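Local coordinates for protein aminopeptidase N (Francisella tularensis subsp. tularensis, PDB 5DLL) that probably helps degrade intracellular peptides as a zinc-dependent M1-family aminopeptidase, releasing single amino acids, preferably alanine, from their N-termini, at residues F35-E39 against S40-V44. Residues are numbered along the deposited sequence; the frame is centred on the assembly and turned at random.
Sequences FELDE and SKTRV. With NA (sodium ion), chain R.
F35 and V44 meet on the buried face of two adjoining antiparallel strands, their side chains running the same way. CG2 of V44 lies 3.9 Å from CE2 of F35, and CG1 sits over one ring face, displaced toward the rim; I140 and L201 also touch the phenylalanine side chain. Both residues are apolar and need no polar partners in this buried place. Further along, CD2 of L37 packs against CG2 of T42, whose OG1 donates a 2.6 Å hydrogen bond to O of D38, in the carbonyl plane and on a lone pair. A chi1 of -62° sets OG1 beside threonine's own N and turns CG2 toward L37, so one branched residue serves both the apolar side and the turn.

The motif is a beta hairpin joining strands 26-36 and 42-52 of the N-terminal domain. E36 and R43 form its hydrogen-bonded pair, N of E36 reaching O of R43 at 3.1 Å and N of R43 returning to O of E36 at 3.3 Å. Within the turn, OD2 of D38 accepts from N of K41 (3.1 Å), on the anti side, and from N of S40 (3.3 Å), above the carboxylate plane; a short acidic side chain can thus hold two turn amides.

The opposite face is looser and meets solvent, which suits long charged chains. OE1 of E36 stands over the guanidinium of R43, 3.8 Å from NH1, a long salt bridge in which no N-H points at the oxygen; a water lies within donating reach of OE1 and of O of R43. At the strand end of the segment, backbone O of V44 binds a sodium ion at 2.3 Å, with O of T106 and OG1 of T141.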
loop_
_atom_site.group_PDB
_atom_site.type_symbol
_atom_site.label_atom_id
_atom_site.label_comp_id
_atom_site.label_asym_id
_atom_site.label_seq_id
_atom_site.Cartn_x
_atom_site.Cartn_y
_atom_site.Cartn_z
ATOM N N PHE A 35 -5.207 27.783 -20.222
ATOM C CA PHE A 35 -4.325 28.231 -19.147
ATOM C C PHE A 35 -3.269 29.187 -19.697
ATOM O O PHE A 35 -2.463 28.806 -20.557
ATOM C CB PHE A 35 -3.626 27.043 -18.482
ATOM C CG PHE A 35 -4.534 26.194 -17.633
ATOM C CD1 PHE A 35 -5.358 25.233 -18.213
ATOM C CD2 PHE A 35 -4.547 26.333 -16.251
ATOM C CE1 PHE A 35 -6.186 24.442 -17.435
ATOM C CE2 PHE A 35 -5.377 25.546 -15.465
ATOM C CZ PHE A 35 -6.195 24.599 -16.060
ATOM N N GLU A 36 -3.289 30.425 -19.203
ATOM C CA GLU A 36 -2.248 31.399 -19.495
ATOM C C GLU A 36 -1.339 31.489 -18.280
ATOM O O GLU A 36 -1.582 32.274 -17.366
ATOM C CB GLU A 36 -2.862 32.753 -19.824
ATOM C CG GLU A 36 -3.876 32.672 -20.947
ATOM C CD GLU A 36 -4.313 34.029 -21.439
ATOM O OE1 GLU A 36 -5.537 34.260 -21.510
ATOM O OE2 GLU A 36 -3.435 34.861 -21.754
ATOM N N LEU A 37 -0.293 30.667 -18.285
ATOM C CA LEU A 37 0.547 30.474 -17.112
ATOM C C LEU A 37 1.372 31.703 -16.744
ATOM O O LEU A 37 2.008 32.333 -17.598
ATOM C CB LEU A 37 1.480 29.271 -17.308
ATOM C CG LEU A 37 0.819 27.898 -17.443
ATOM C CD1 LEU A 37 1.885 26.814 -17.481
ATOM C CD2 LEU A 37 -0.169 27.634 -16.311
ATOM N N ASP A 38 1.339 32.025 -15.455
ATOM C CA ASP A 38 2.172 33.061 -14.870
ATOM C C ASP A 38 2.356 32.753 -13.386
ATOM O O ASP A 38 1.480 32.155 -12.751
ATOM C CB ASP A 38 1.532 34.439 -15.048
ATOM C CG ASP A 38 2.428 35.565 -14.558
ATOM O OD1 ASP A 38 3.551 35.710 -15.090
ATOM O OD2 ASP A 38 2.010 36.297 -13.636
ATOM N N GLU A 39 3.504 33.156 -12.851
ATOM C CA GLU A 39 3.827 32.974 -11.440
ATOM C C GLU A 39 2.721 33.517 -10.516
ATOM O O GLU A 39 2.273 32.813 -9.613
ATOM C CB GLU A 39 5.172 33.650 -11.143
ATOM C CG GLU A 39 5.654 33.550 -9.704
ATOM C CD GLU A 39 6.898 34.384 -9.449
ATOM O OE1 GLU A 39 6.908 35.165 -8.470
ATOM O OE2 GLU A 39 7.863 34.266 -10.235
ATOM N N SER A 40 2.275 34.751 -10.765
ATOM C CA SER A 40 1.321 35.451 -9.887
ATOM C C SER A 40 -0.131 35.398 -10.362
ATOM O O SER A 40 -1.047 35.202 -9.565
ATOM C CB SER A 40 1.712 36.927 -9.758
ATOM O OG SER A 40 3.039 37.075 -9.296
ATOM N N LYS A 41 -0.332 35.607 -11.659
ATOM C CA LYS A 41 -1.661 35.847 -12.214
ATOM C C LYS A 41 -1.957 34.909 -13.383
ATOM O O LYS A 41 -2.040 35.340 -14.533
ATOM C CB LYS A 41 -1.765 37.308 -12.668
ATOM C CG LYS A 41 -1.502 38.324 -11.564
ATOM C CD LYS A 41 -1.540 39.750 -12.094
ATOM C CE LYS A 41 -1.732 40.758 -10.972
ATOM N NZ LYS A 41 -0.728 40.601 -9.882
ATOM N N THR A 42 -2.103 33.623 -13.080
ATOM C CA THR A 42 -2.496 32.631 -14.078
ATOM C C THR A 42 -3.984 32.792 -14.402
ATOM O O THR A 42 -4.816 32.823 -13.495
ATOM C CB THR A 42 -2.234 31.195 -13.574
ATOM O OG1 THR A 42 -0.830 31.009 -13.338
ATOM C CG2 THR A 42 -2.721 30.163 -14.586
ATOM N N ARG A 43 -4.309 32.899 -15.691
ATOM C CA ARG A 43 -5.689 33.118 -16.131
ATOM C C ARG A 43 -6.300 31.832 -16.672
ATOM O O ARG A 43 -5.749 31.225 -17.586
ATOM C CB ARG A 43 -5.755 34.198 -17.210
ATOM C CG ARG A 43 -5.544 35.616 -16.702
ATOM C CD ARG A 43 -5.585 36.618 -17.849
ATOM N NE ARG A 43 -6.934 36.796 -18.392
ATOM C CZ ARG A 43 -7.219 37.381 -19.557
ATOM N NH1 ARG A 43 -6.255 37.854 -20.345
ATOM N NH2 ARG A 43 -8.485 37.490 -19.943
ATOM N N VAL A 44 -7.447 31.443 -16.115
ATOM C CA VAL A 44 -8.139 30.216 -16.501
ATOM C C VAL A 44 -9.535 30.505 -17.074
ATOM O O VAL A 44 -10.534 30.660 -16.333
ATOM C CB VAL A 44 -8.241 29.235 -15.313
ATOM C CG1 VAL A 44 -8.789 27.891 -15.775
ATOM C CG2 VAL A 44 -6.880 29.064 -14.647
HETATM NA NA NA R . -12.607 30.034 -15.665
HETATM O O HOH W 1 -7.154 32.123 -20.123
#